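Tubulin-like protein CetZ (PDB 3ZID) binds GTP as a GTPase of the tubulin/FtsZ superfamily and is probably involved in controlling archaeal cell shape. Local coordinates at residues V9-N14 against I46-T50; G82-W87 against S119-M124; D104-T110 against A135-A141. All blocks are in the same frame, centred on the assembly; numbering follows the deposited sequence.

Contact 1. Residues V9-N14 against I46-T50. With GDP (guanosine-5'-diphosphate), chain C.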
ATOM      1  N   VAL A   9       8.890  -1.769   5.045  1.00 18.97           N
ATOM      2  CA  VAL A   9       9.002  -2.963   5.899  1.00 19.62           C
ATOM      3  C   VAL A   9       8.833  -4.239   5.088  1.00 19.35           C
ATOM      4  O   VAL A   9       7.854  -4.402   4.355  1.00 19.71           O
ATOM      5  CB  VAL A   9       7.941  -2.908   7.004  1.00 24.09           C
ATOM      6  CG1 VAL A   9       8.113  -4.039   8.012  1.00 26.83           C
ATOM      7  CG2 VAL A   9       7.991  -1.538   7.687  1.00 17.13           C
ATOM      8  N   GLY A  10       9.801  -5.141   5.196  1.00 21.82           N
ATOM      9  CA  GLY A  10       9.764  -6.356   4.395  1.00 21.21           C
ATOM     10  C   GLY A  10      10.325  -6.083   3.013  1.00 18.97           C
ATOM     11  O   GLY A  10      10.634  -4.937   2.680  1.00 19.22           O
ATOM     12  N   GLN A  11      10.463  -7.119   2.197  1.00 16.32           N
ATOM     13  CA  GLN A  11      11.070  -6.940   0.876  1.00 24.48           C
ATOM     14  C   GLN A  11      10.341  -5.926  -0.027  1.00 21.32           C
ATOM     15  O   GLN A  11      10.963  -5.032  -0.624  1.00 16.81           O
ATOM     16  CB  GLN A  11      11.174  -8.281   0.150  1.00 29.72           C
ATOM     17  CG  GLN A  11      11.622  -8.131  -1.292  1.00 34.56           C
ATOM     18  CD  GLN A  11      12.241  -9.388  -1.826  1.00 45.08           C
ATOM     19  OE1 GLN A  11      13.450  -9.451  -2.062  1.00 54.27           O
ATOM     20  NE2 GLN A  11      11.415 -10.403  -2.028  1.00 45.24           N
ATOM     21  N   CYS A  12       9.024  -6.087  -0.137  1.00 20.26           N
ATOM     22  CA  CYS A  12       8.225  -5.199  -0.968  1.00 21.00           C
ATOM     23  C   CYS A  12       8.336  -3.756  -0.454  1.00 21.39           C
ATOM     24  O   CYS A  12       8.660  -2.846  -1.216  1.00 16.71           O
ATOM     25  CB  CYS A  12       6.776  -5.670  -1.007  1.00 16.04           C
ATOM     26  SG  CYS A  12       5.646  -4.546  -1.830  1.00 20.99           S
ATOM     27  N   GLY A  13       8.098  -3.569   0.842  1.00 18.30           N
ATOM     28  CA  GLY A  13       8.253  -2.274   1.473  1.00 14.55           C
ATOM     29  C   GLY A  13       9.651  -1.704   1.257  1.00 14.82           C
ATOM     30  O   GLY A  13       9.780  -0.530   0.945  1.00 18.41           O
ATOM     31  N   ASN A  14      10.691  -2.521   1.413  1.00 18.92           N
ATOM     32  CA  ASN A  14      12.064  -2.071   1.143  1.00 19.06           C
ATOM     33  C   ASN A  14      12.244  -1.538  -0.289  1.00 23.94           C
ATOM     34  O   ASN A  14      12.851  -0.481  -0.513  1.00 18.69           O
ATOM     35  CB  ASN A  14      13.082  -3.206   1.286  1.00 17.75           C
ATOM     36  CG  ASN A  14      13.295  -3.680   2.717  1.00 24.24           C
ATOM     37  OD1 ASN A  14      13.983  -4.683   2.917  1.00 28.67           O
ATOM     38  ND2 ASN A  14      12.695  -3.008   3.702  1.00 18.96           N
ATOM     39  N   ILE A  46      13.569   4.721   6.400  1.00 27.87           N
ATOM     40  CA  ILE A  46      14.210   3.547   6.974  1.00 24.86           C
ATOM     41  C   ILE A  46      13.645   2.310   6.324  1.00 21.98           C
ATOM     42  O   ILE A  46      12.438   2.119   6.309  1.00 23.23           O
ATOM     43  CB  ILE A  46      14.003   3.434   8.482  1.00 26.01           C
ATOM     44  CG1 ILE A  46      14.417   4.730   9.170  1.00 25.50           C
ATOM     45  CG2 ILE A  46      14.837   2.269   9.052  1.00 20.95           C
ATOM     46  CD1 ILE A  46      14.066   4.735  10.632  1.00 31.61           C
ATOM     47  N   ALA A  47      14.525   1.503   5.742  1.00 22.36           N
ATOM     48  CA  ALA A  47      14.148   0.209   5.219  1.00 19.92           C
ATOM     49  C   ALA A  47      14.356  -0.826   6.323  1.00 24.04           C
ATOM     50  O   ALA A  47      15.465  -1.009   6.810  1.00 24.63           O
ATOM     51  CB  ALA A  47      14.988  -0.126   4.025  1.00 22.08           C
ATOM     52  N   ILE A  48      13.290  -1.509   6.711  1.00 27.13           N
ATOM     53  CA  ILE A  48      13.376  -2.484   7.792  1.00 22.78           C
ATOM     54  C   ILE A  48      13.121  -3.886   7.226  1.00 20.08           C
ATOM     55  O   ILE A  48      12.182  -4.094   6.449  1.00 22.33           O
ATOM     56  CB  ILE A  48      12.371  -2.122   8.911  1.00 25.51           C
ATOM     57  CG1 ILE A  48      12.559  -0.651   9.310  1.00 25.40           C
ATOM     58  CG2 ILE A  48      12.542  -3.056  10.120  1.00 27.72           C
ATOM     59  CD1 ILE A  48      11.528  -0.088  10.263  1.00 20.73           C
ATOM     60  N   ASN A  49      13.973  -4.840   7.608  1.00 23.44           N
ATOM     61  CA  ASN A  49      13.846  -6.223   7.153  1.00 23.46           C
ATOM     62  C   ASN A  49      14.541  -7.224   8.076  1.00 28.39           C
ATOM     63  O   ASN A  49      15.514  -6.896   8.748  1.00 33.63           O
ATOM     64  CB  ASN A  49      14.411  -6.370   5.738  1.00 22.04           C
ATOM     65  CG  ASN A  49      13.677  -7.411   4.918  1.00 27.98           C
ATOM     66  OD1 ASN A  49      13.249  -8.452   5.435  1.00 26.93           O
ATOM     67  ND2 ASN A  49      13.498  -7.126   3.630  1.00 22.44           N
ATOM     68  N   THR A  50      14.027  -8.446   8.095  1.00 31.28           N
ATOM     69  CA  THR A  50      14.645  -9.531   8.840  1.00 32.63           C
ATOM     70  C   THR A  50      15.576 -10.316   7.933  1.00 32.67           C
ATOM     71  O   THR A  50      16.320 -11.164   8.399  1.00 40.38           O
ATOM     72  CB  THR A  50      13.594 -10.511   9.354  1.00 30.36           C
ATOM     73  OG1 THR A  50      12.818 -11.004   8.250  1.00 32.44           O
ATOM     74  CG2 THR A  50      12.678  -9.837  10.363  1.00 27.91           C
TER
HETATM   75  PB  GDP C 999       8.217 -10.174   3.426  1.00 21.50           P
HETATM   76  O1B GDP C 999       7.401  -9.057   4.053  1.00 19.75           O
HETATM   77  O2B GDP C 999       9.629  -9.692   3.154  1.00 20.81           O
HETATM   78  O3B GDP C 999       8.233 -11.350   4.387  1.00 21.17           O
HETATM   79  O3A GDP C 999       7.499 -10.675   2.082  1.00 30.29           O
HETATM   80  PA  GDP C 999       7.304  -9.741   0.791  1.00 21.73           P
HETATM   81  O1A GDP C 999       8.199 -10.176  -0.317  1.00 19.00           O
HETATM   82  O2A GDP C 999       7.430  -8.263   1.088  1.00 22.06           O
HETATM   83  O5' GDP C 999       5.775 -10.053   0.485  1.00 25.02           O
HETATM   84  C5' GDP C 999       5.444 -10.801  -0.675  1.00 26.63           C
HETATM   85  C4' GDP C 999       4.321 -10.065  -1.392  1.00 22.92           C
HETATM   86  O4' GDP C 999       4.833  -8.809  -1.840  1.00 18.04           O
HETATM   87  C3' GDP C 999       3.925 -10.847  -2.615  1.00 15.33           C
HETATM   88  O3' GDP C 999       2.568 -10.509  -2.890  1.00 22.01           O
HETATM   89  C2' GDP C 999       4.836 -10.279  -3.669  1.00 21.96           C
HETATM   90  O2' GDP C 999       4.229 -10.411  -4.949  1.00 20.99           O
HETATM   91  C1' GDP C 999       4.913  -8.820  -3.269  1.00 19.80           C
HETATM   92  N9  GDP C 999       6.174  -8.150  -3.587  1.00 18.52           N
HETATM   93  C8  GDP C 999       7.419  -8.549  -3.261  1.00 17.14           C
HETATM   94  N7  GDP C 999       8.331  -7.634  -3.671  1.00 24.03           N
HETATM   95  C5  GDP C 999       7.647  -6.635  -4.267  1.00 17.03           C
HETATM   96  C6  GDP C 999       7.981  -5.357  -4.900  1.00 14.57           C
HETATM   97  O6  GDP C 999       9.162  -5.003  -5.009  1.00 21.86           O
HETATM   98  N1  GDP C 999       6.982  -4.610  -5.369  1.00 14.27           N
HETATM   99  C2  GDP C 999       5.698  -4.982  -5.281  1.00 17.84           C
HETATM  100  N2  GDP C 999       4.759  -4.162  -5.796  1.00 17.35           N
HETATM  101  N3  GDP C 999       5.295  -6.143  -4.710  1.00 18.13           N
HETATM  102  C4  GDP C 999       6.224  -6.977  -4.191  1.00 20.20           C

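Contact 2. Residues G82-W87 against S119-M124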
ATOM      1  N   GLY A  82       6.695 -13.825  12.396  1.00 32.19           N
ATOM      2  CA  GLY A  82       6.892 -12.413  12.169  1.00 31.02           C
ATOM      3  C   GLY A  82       6.546 -11.614  13.403  1.00 33.77           C
ATOM      4  O   GLY A  82       7.313 -10.754  13.832  1.00 36.40           O
ATOM      5  N   LYS A  83       5.378 -11.892  13.966  1.00 36.37           N
ATOM      6  CA  LYS A  83       4.925 -11.190  15.158  1.00 39.37           C
ATOM      7  C   LYS A  83       5.881 -11.403  16.321  1.00 39.08           C
ATOM      8  O   LYS A  83       6.197 -10.451  17.039  1.00 32.58           O
ATOM      9  CB  LYS A  83       3.512 -11.627  15.527  1.00 48.21           C
ATOM     10  CG  LYS A  83       2.473 -11.153  14.533  1.00 47.87           C
ATOM     11  CD  LYS A  83       1.117 -11.737  14.845  1.00 54.18           C
ATOM     12  CE  LYS A  83       0.063 -11.175  13.918  1.00 54.53           C
ATOM     13  NZ  LYS A  83      -1.262 -11.815  14.132  1.00 54.43           N
ATOM     14  N   GLN A  84       6.339 -12.644  16.506  1.00 41.74           N
ATOM     15  CA  GLN A  84       7.307 -12.941  17.563  1.00 50.35           C
ATOM     16  C   GLN A  84       8.591 -12.164  17.337  1.00 43.22           C
ATOM     17  O   GLN A  84       9.123 -11.533  18.256  1.00 41.55           O
ATOM     18  CB  GLN A  84       7.623 -14.444  17.638  1.00 64.34           C
ATOM     19  CG  GLN A  84       6.499 -15.309  18.195  1.00 77.71           C
ATOM     20  CD  GLN A  84       6.784 -16.802  18.079  1.00 84.51           C
ATOM     21  OE1 GLN A  84       7.685 -17.226  17.350  1.00 83.72           O
ATOM     22  NE2 GLN A  84       6.001 -17.607  18.789  1.00 88.52           N
ATOM     23  N   GLY A  85       9.071 -12.208  16.096  1.00 37.20           N
ATOM     24  CA  GLY A  85      10.249 -11.470  15.688  1.00 41.20           C
ATOM     25  C   GLY A  85      10.154  -9.989  16.018  1.00 48.04           C
ATOM     26  O   GLY A  85      11.130  -9.384  16.473  1.00 52.38           O
ATOM     27  N   PHE A  86       8.985  -9.399  15.783  1.00 41.08           N
ATOM     28  CA  PHE A  86       8.791  -7.996  16.118  1.00 43.34           C
ATOM     29  C   PHE A  86       8.901  -7.721  17.628  1.00 47.34           C
ATOM     30  O   PHE A  86       9.621  -6.816  18.052  1.00 45.17           O
ATOM     31  CB  PHE A  86       7.458  -7.466  15.588  1.00 38.78           C
ATOM     32  CG  PHE A  86       7.230  -6.024  15.922  1.00 39.01           C
ATOM     33  CD1 PHE A  86       7.851  -5.028  15.178  1.00 32.66           C
ATOM     34  CD2 PHE A  86       6.436  -5.658  17.002  1.00 37.37           C
ATOM     35  CE1 PHE A  86       7.666  -3.697  15.490  1.00 30.92           C
ATOM     36  CE2 PHE A  86       6.245  -4.328  17.319  1.00 34.66           C
ATOM     37  CZ  PHE A  86       6.862  -3.352  16.571  1.00 34.84           C
ATOM     38  N   TRP A  87       8.187  -8.500  18.436  1.00 49.70           N
ATOM     39  CA  TRP A  87       8.216  -8.316  19.888  1.00 52.65           C
ATOM     40  C   TRP A  87       9.623  -8.422  20.468  1.00 46.01           C
ATOM     41  O   TRP A  87      10.035  -7.607  21.285  1.00 38.48           O
ATOM     42  CB  TRP A  87       7.270  -9.309  20.558  1.00 55.68           C
ATOM     43  CG  TRP A  87       5.859  -8.994  20.226  1.00 58.90           C
ATOM     44  CD1 TRP A  87       5.289  -7.752  20.194  1.00 56.24           C
ATOM     45  CD2 TRP A  87       4.850  -9.909  19.796  1.00 60.92           C
ATOM     46  NE1 TRP A  87       3.972  -7.842  19.813  1.00 54.89           N
ATOM     47  CE2 TRP A  87       3.680  -9.156  19.549  1.00 60.38           C
ATOM     48  CE3 TRP A  87       4.814 -11.298  19.608  1.00 64.90           C
ATOM     49  CZ2 TRP A  87       2.489  -9.743  19.122  1.00 62.32           C
ATOM     50  CZ3 TRP A  87       3.631 -11.880  19.185  1.00 68.20           C
ATOM     51  CH2 TRP A  87       2.483 -11.102  18.949  1.00 67.30           C
ATOM     52  N   SER A 119       3.285  -8.497   9.185  1.00 22.59           N
ATOM     53  CA  SER A 119       3.122  -8.691  10.631  1.00 26.33           C
ATOM     54  C   SER A 119       3.706  -7.549  11.449  1.00 29.10           C
ATOM     55  O   SER A 119       3.088  -7.079  12.403  1.00 29.97           O
ATOM     56  CB  SER A 119       3.717 -10.030  11.092  1.00 25.49           C
ATOM     57  OG  SER A 119       5.095 -10.132  10.785  1.00 26.23           O
ATOM     58  N   PHE A 120       4.901  -7.108  11.074  1.00 28.71           N
ATOM     59  CA  PHE A 120       5.547  -5.973  11.729  1.00 24.73           C
ATOM     60  C   PHE A 120       4.688  -4.719  11.632  1.00 24.02           C
ATOM     61  O   PHE A 120       4.585  -3.949  12.576  1.00 30.10           O
ATOM     62  CB  PHE A 120       6.868  -5.637  11.032  1.00 30.30           C
ATOM     63  CG  PHE A 120       8.051  -6.439  11.494  1.00 30.05           C
ATOM     64  CD1 PHE A 120       7.949  -7.806  11.747  1.00 25.83           C
ATOM     65  CD2 PHE A 120       9.289  -5.816  11.633  1.00 30.60           C
ATOM     66  CE1 PHE A 120       9.066  -8.533  12.161  1.00 27.99           C
ATOM     67  CE2 PHE A 120      10.409  -6.519  12.042  1.00 29.25           C
ATOM     68  CZ  PHE A 120      10.300  -7.892  12.311  1.00 31.59           C
ATOM     69  N   SER A 121       4.123  -4.486  10.457  1.00 25.85           N
ATOM     70  CA  SER A 121       3.563  -3.173  10.154  1.00 24.05           C
ATOM     71  C   SER A 121       2.385  -2.769  11.038  1.00 23.34           C
ATOM     72  O   SER A 121       2.381  -1.671  11.586  1.00 23.56           O
ATOM     73  CB  SER A 121       3.262  -3.021   8.657  1.00 28.40           C
ATOM     74  OG  SER A 121       4.467  -3.105   7.903  1.00 29.05           O
ATOM     75  N   PRO A 122       1.386  -3.651  11.194  1.00 30.37           N
ATOM     76  CA  PRO A 122       0.311  -3.276  12.117  1.00 26.34           C
ATOM     77  C   PRO A 122       0.816  -3.115  13.536  1.00 27.53           C
ATOM     78  O   PRO A 122       0.308  -2.241  14.243  1.00 33.34           O
ATOM     79  CB  PRO A 122      -0.660  -4.450  12.025  1.00 28.83           C
ATOM     80  CG  PRO A 122      -0.390  -5.047  10.670  1.00 30.27           C
ATOM     81  CD  PRO A 122       1.070  -4.884  10.447  1.00 30.03           C
ATOM     82  N   LEU A 123       1.789  -3.935  13.942  1.00 27.47           N
ATOM     83  CA  LEU A 123       2.352  -3.839  15.291  1.00 29.43           C
ATOM     84  C   LEU A 123       3.084  -2.535  15.480  1.00 31.49           C
ATOM     85  O   LEU A 123       2.950  -1.872  16.518  1.00 34.40           O
ATOM     86  CB  LEU A 123       3.313  -5.003  15.585  1.00 30.14           C
ATOM     87  CG  LEU A 123       2.657  -6.382  15.568  1.00 31.36           C
ATOM     88  CD1 LEU A 123       3.585  -7.561  15.952  1.00 30.87           C
ATOM     89  CD2 LEU A 123       1.530  -6.292  16.493  1.00 33.55           C
ATOM     90  N   MET A 124       3.855  -2.170  14.459  1.00 28.34           N
ATOM     91  CA  MET A 124       4.657  -0.953  14.482  1.00 26.72           C
ATOM     92  C   MET A 124       3.764   0.284  14.479  1.00 27.95           C
ATOM     93  O   MET A 124       4.062   1.284  15.123  1.00 30.02           O
ATOM     94  CB  MET A 124       5.597  -0.932  13.275  1.00 29.10           C
ATOM     95  CG  MET A 124       6.829  -0.043  13.455  1.00 34.72           C
ATOM     96  SD  MET A 124       7.949  -0.159  12.043  1.00 51.80           S
ATOM     97  CE  MET A 124       7.869  -1.908  11.722  1.00 32.20           C
TER

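Contact 3. Residues D104-T110 against A135-A141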
ATOM      1  N   ASP A 104       5.475  14.611  11.618  1.00 24.01           N
ATOM      2  CA  ASP A 104       4.083  14.976  11.477  1.00 24.47           C
ATOM      3  C   ASP A 104       3.334  13.939  10.630  1.00 21.23           C
ATOM      4  O   ASP A 104       2.125  13.788  10.734  1.00 19.34           O
ATOM      5  CB  ASP A 104       3.992  16.344  10.812  1.00 26.70           C
ATOM      6  CG  ASP A 104       4.930  17.366  11.447  1.00 33.76           C
ATOM      7  OD1 ASP A 104       4.861  17.563  12.684  1.00 38.21           O
ATOM      8  OD2 ASP A 104       5.738  17.965  10.704  1.00 32.68           O
ATOM      9  N   LEU A 105       4.062  13.239   9.780  1.00 18.14           N
ATOM     10  CA  LEU A 105       3.445  12.370   8.793  1.00 22.34           C
ATOM     11  C   LEU A 105       4.301  11.122   8.629  1.00 21.34           C
ATOM     12  O   LEU A 105       5.499  11.208   8.371  1.00 20.27           O
ATOM     13  CB  LEU A 105       3.328  13.125   7.455  1.00 18.52           C
ATOM     14  CG  LEU A 105       2.793  12.375   6.238  1.00 14.75           C
ATOM     15  CD1 LEU A 105       1.377  11.878   6.476  1.00 21.97           C
ATOM     16  CD2 LEU A 105       2.827  13.299   5.017  1.00 18.53           C
ATOM     17  N   ILE A 106       3.684   9.960   8.756  1.00 21.29           N
ATOM     18  CA  ILE A 106       4.431   8.710   8.684  1.00 20.54           C
ATOM     19  C   ILE A 106       3.795   7.776   7.677  1.00 22.07           C
ATOM     20  O   ILE A 106       2.598   7.487   7.750  1.00 24.49           O
ATOM     21  CB  ILE A 106       4.531   8.014  10.093  1.00 26.82           C
ATOM     22  CG1 ILE A 106       5.089   8.990  11.150  1.00 26.49           C
ATOM     23  CG2 ILE A 106       5.389   6.756  10.022  1.00 22.67           C
ATOM     24  CD1 ILE A 106       5.183   8.405  12.596  1.00 20.16           C
ATOM     25  N   PHE A 107       4.593   7.328   6.721  1.00 15.23           N
ATOM     26  CA  PHE A 107       4.160   6.292   5.794  1.00 14.73           C
ATOM     27  C   PHE A 107       4.770   4.971   6.175  1.00 21.49           C
ATOM     28  O   PHE A 107       5.980   4.878   6.357  1.00 22.61           O
ATOM     29  CB  PHE A 107       4.528   6.653   4.357  1.00 13.99           C
ATOM     30  CG  PHE A 107       3.775   7.855   3.831  1.00 19.06           C
ATOM     31  CD1 PHE A 107       2.435   7.751   3.475  1.00 19.09           C
ATOM     32  CD2 PHE A 107       4.400   9.093   3.719  1.00 25.69           C
ATOM     33  CE1 PHE A 107       1.717   8.860   2.978  1.00 13.33           C
ATOM     34  CE2 PHE A 107       3.708  10.207   3.212  1.00 20.03           C
ATOM     35  CZ  PHE A 107       2.361  10.099   2.860  1.00 16.03           C
ATOM     36  N   VAL A 108       3.917   3.958   6.321  1.00 21.60           N
ATOM     37  CA  VAL A 108       4.365   2.585   6.578  1.00 18.77           C
ATOM     38  C   VAL A 108       4.040   1.722   5.370  1.00 19.85           C
ATOM     39  O   VAL A 108       2.882   1.431   5.082  1.00 21.76           O
ATOM     40  CB  VAL A 108       3.734   1.990   7.845  1.00 16.76           C
ATOM     41  CG1 VAL A 108       4.275   0.590   8.097  1.00 18.15           C
ATOM     42  CG2 VAL A 108       4.046   2.885   9.048  1.00 18.65           C
ATOM     43  N   MET A 109       5.086   1.346   4.656  1.00 17.01           N
ATOM     44  CA  MET A 109       4.949   0.681   3.382  1.00 16.72           C
ATOM     45  C   MET A 109       5.328  -0.774   3.484  1.00 18.53           C
ATOM     46  O   MET A 109       6.420  -1.110   3.932  1.00 16.77           O
ATOM     47  CB  MET A 109       5.816   1.390   2.365  1.00 26.52           C
ATOM     48  CG  MET A 109       5.634   2.896   2.437  1.00 36.03           C
ATOM     49  SD  MET A 109       6.731   3.700   1.275  1.00 34.54           S
ATOM     50  CE  MET A 109       8.301   3.116   1.867  1.00 31.86           C
ATOM     51  N   THR A 110       4.408  -1.626   3.051  1.00 19.24           N
ATOM     52  CA  THR A 110       4.577  -3.058   3.143  1.00 21.92           C
ATOM     53  C   THR A 110       3.616  -3.776   2.189  1.00 17.59           C
ATOM     54  O   THR A 110       2.570  -3.232   1.809  1.00 15.97           O
ATOM     55  CB  THR A 110       4.304  -3.552   4.600  1.00 24.72           C
ATOM     56  OG1 THR A 110       4.404  -4.974   4.638  1.00 28.36           O
ATOM     57  CG2 THR A 110       2.897  -3.186   5.043  1.00 27.36           C
ATOM     58  N   ALA A 135       0.557  12.676  15.040  1.00 42.48           N
ATOM     59  CA  ALA A 135       0.972  12.326  13.680  1.00 38.43           C
ATOM     60  C   ALA A 135      -0.122  11.719  12.805  1.00 34.53           C
ATOM     61  O   ALA A 135      -1.025  11.038  13.284  1.00 37.65           O
ATOM     62  CB  ALA A 135       2.172  11.390  13.722  1.00 37.21           C
ATOM     63  N   THR A 136      -0.013  11.967  11.507  1.00 25.83           N
ATOM     64  CA  THR A 136      -0.840  11.305  10.524  1.00 24.67           C
ATOM     65  C   THR A 136      -0.046  10.087  10.071  1.00 24.76           C
ATOM     66  O   THR A 136       1.073  10.222   9.559  1.00 23.68           O
ATOM     67  CB  THR A 136      -1.103  12.212   9.347  1.00 31.69           C
ATOM     68  OG1 THR A 136      -1.844  13.349   9.790  1.00 42.51           O
ATOM     69  CG2 THR A 136      -1.876  11.466   8.245  1.00 28.79           C
ATOM     70  N   ILE A 137      -0.592   8.899  10.309  1.00 26.95           N
ATOM     71  CA  ILE A 137       0.120   7.651  10.020  1.00 22.70           C
ATOM     72  C   ILE A 137      -0.635   6.878   8.957  1.00 25.65           C
ATOM     73  O   ILE A 137      -1.781   6.496   9.167  1.00 26.01           O
ATOM     74  CB  ILE A 137       0.284   6.793  11.272  1.00 24.05           C
ATOM     75  CG1 ILE A 137       0.949   7.615  12.381  1.00 25.39           C
ATOM     76  CG2 ILE A 137       1.095   5.541  10.955  1.00 26.28           C
ATOM     77  CD1 ILE A 137       1.267   6.853  13.654  1.00 27.46           C
ATOM     78  N   VAL A 138       0.007   6.667   7.813  1.00 20.73           N
ATOM     79  CA  VAL A 138      -0.672   6.112   6.651  1.00 22.98           C
ATOM     80  C   VAL A 138       0.002   4.845   6.144  1.00 22.53           C
ATOM     81  O   VAL A 138       1.122   4.881   5.620  1.00 20.36           O
ATOM     82  CB  VAL A 138      -0.688   7.134   5.507  1.00 27.27           C
ATOM     83  CG1 VAL A 138      -1.299   6.527   4.248  1.00 29.74           C
ATOM     84  CG2 VAL A 138      -1.433   8.402   5.938  1.00 26.45           C
ATOM     85  N   PRO A 139      -0.669   3.701   6.313  1.00 19.71           N
ATOM     86  CA  PRO A 139      -0.093   2.526   5.666  1.00 22.96           C
ATOM     87  C   PRO A 139      -0.309   2.520   4.148  1.00 16.35           C
ATOM     88  O   PRO A 139      -1.350   2.946   3.619  1.00 19.66           O
ATOM     89  CB  PRO A 139      -0.829   1.350   6.340  1.00 24.87           C
ATOM     90  CG  PRO A 139      -2.059   1.921   6.887  1.00 24.00           C
ATOM     91  CD  PRO A 139      -1.732   3.345   7.268  1.00 24.43           C
ATOM     92  N   ILE A 140       0.723   2.055   3.454  1.00 16.95           N
ATOM     93  CA  ILE A 140       0.664   1.765   2.034  1.00 16.23           C
ATOM     94  C   ILE A 140       0.676   0.246   1.931  1.00 22.13           C
ATOM     95  O   ILE A 140       1.714  -0.385   2.159  1.00 19.73           O
ATOM     96  CB  ILE A 140       1.893   2.311   1.305  1.00 16.09           C
ATOM     97  CG1 ILE A 140       2.152   3.762   1.725  1.00 18.08           C
ATOM     98  CG2 ILE A 140       1.729   2.192  -0.199  1.00 19.87           C
ATOM     99  CD1 ILE A 140       1.018   4.687   1.400  1.00 23.19           C
ATOM    100  N   ALA A 141      -0.483  -0.334   1.619  1.00 20.63           N
ATOM    101  CA  ALA A 141      -0.656  -1.794   1.659  1.00 22.00           C
ATOM    102  C   ALA A 141      -0.674  -2.429   0.266  1.00 16.38           C
ATOM    103  O   ALA A 141      -1.613  -2.206  -0.509  1.00 14.90           O
ATOM    104  CB  ALA A 141      -1.920  -2.129   2.386  1.00 18.10           C
TER

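Contact 1. Residues V9-N14 against I46-T50
Asn14 and Asn49 meet through their side-chain amides, the two planes turned 65° apart. ND2 of Asn49 gives a hydrogen bond to OD1 of Asn14 at 2.6 Å. The acceptor lies close to the amide plane of Asn49, yet the donor stands above the carbonyl plane of Asn14, so the bond does not use an in-plane lone pair. The other branch of the Asn14 amide faces the backbone: its ND2 donates to the carbonyl O of Ile48 at 3.0 Å and rests against CB of Ala47. CG of Asn14 sits opposite the carbonyl carbon, next to the backbone N (chi1 -70°), which carries the amide back along its helix toward the strand. Ile48 O takes a second donor, the backbone N of Gly10 at 2.9 Å. Gly10 N approaches nearly along the C=O axis, whereas Asn14 ND2 comes in well above the carbonyl plane, so two N-H groups grip one buried oxygen.

Val9 ends the first strand of a parallel Rossmann-like sheet, bridging to Ile48, and the chain passes into helix 10-30, as in the nucleotide-binding strand-turn-helix of tubulin and FtsZ. At the turn, Gly10, at positive phi, lets the beta-phosphate of GDP lie close to its CA. The first helical turn then offers its amides to GDP: N of Gln11 bonds O2B at 2.9 Å and N of Cys12 bonds O2A at 3.0 Å, both nearly straight. SG of Cys12, opposite its backbone N (chi1 173°), reaches the guanine at N3, 3.3 Å away. On the strand side, Asn49 OD1 accepts from the backbone N of Ala51, while its ND2 has a weak second bond to Asp54.

Contact 2. Residues G82-W87 against S119-M124
Phe86 holds CG opposite its backbone N (chi1 180°), which sends its ring across to helix 119-124. Leu123 and Phe120 both keep CG beside the backbone N and opposite the carbonyl carbon; Leu123 meets a face of the Phe86 ring and Phe120 takes its edge. CB of Leu123 lies over that face as a CH-pi contact, 3.8 Å from the centroid of the Phe86 ring, the two side chains running antiparallel alongside each other. The edge of Phe86 is turned to the face of Phe120 in a T-shaped pair, centroids 5.4 Å apart and planes at 67°. CB of Phe86 covers the same ring, 4.1 Å from the Phe120 centroid, in a second CH-pi contact. CZ, at the far end of the Phe86 ring, comes 3.9 Å from the backbone N of Met124, and CE1 lies beside Met124 CB.

This is the packing of two neighbouring helices, 79-98 and 117-131, of the tubulin/FtsZ GTPase domain, crossing here at -47° with axes 8.9 Å apart. The chains are close at Gly82 and Lys83, where OG of Ser119 sits 3.2 Å from CA of Gly82. Ser119 OG is bonded to the carbonyl O of Gly115, in the glycine-rich loop that binds the nucleotide. Phe120 CE1 lies 3.3 Å from the carbonyl O of Gly82, an oblique approach to the ring.

Outward from Phe86, CD1 of Leu123 fits between the aliphatic base of Lys83 and the indole of Trp87, which it meets obliquely at NE1 and CE2. Lys83 itself runs on as an extended chain to a salt bridge with Glu162 of helix 150-165. Toward the sheet, Phe120 and Met124 both pack on Val9.

Contact 3. Residues D104-T110 against A135-A141
Six backbone hydrogen bonds join Asp104-Thr110 to Ala135-Ala141 as adjacent parallel strands. Donors come from the two strands in turn: Thr136, Ile106, Val138, Val108, Ile140 and Thr110, from Thr136 N to Asp104 O at 2.9 Å up to Thr110 N to Ile140 O at 3.1 Å. The Val138 N to Ile106 O bond, 2.7 Å long, is nearly linear at both ends. CA-H groups add weaker contacts, mostly to the same carbonyls, among them CA of Pro139 to O of Val108 at 3.2 Å.

Apolar packing divides between the two faces. On one, Phe107 and Val138 run alongside each other in the same direction, with Phe107 CD1 3.8 Å from Val138 CB; CD1 of Ile140 meets that ring obliquely. Met109 follows Ile140, its CG placed next to the backbone N (chi1 -47°) and 3.7 Å from Ile140 CG1. Leu105 CD1 crosses to Thr136 CG2. On the other face, Ile106 CB is 4.3 Å from Ile137 CG1, and Val108 CG2 is 4.4 Å from Ile137 CG2, a looser packing.

The strands open and close a right-handed beta-alpha-beta crossover through helix 117-131, which covers Val108, Thr110 and Ile137. Helix 186-210 lies against Leu105, Phe107, Met109 and Ile140, and strand 3-9 continues the sheet beyond 105-111.

The three contacts belong to one nucleotide-binding domain: along the chain contact 1 closes before the others open, and only the segments of contacts 2 and 3 alternate. Contacts 1 and 3 share the parallel sheet, their centres about 14 Å apart, with strand 3-9 bonded to 105-111 through Val9 N and Met109 O. The centre of contact 2 lies about 12 Å from that of contact 1 and about 16 Å from that of contact 3, on the sheet face covered by helix 117-131. There Ser121 touches Val9, Val108 and Thr110, and Thr50 packs on Phe120. Helix 117-131 thus links all three, and it starts at Gly117, whose amide also binds GDP, as do the amides of contact 1.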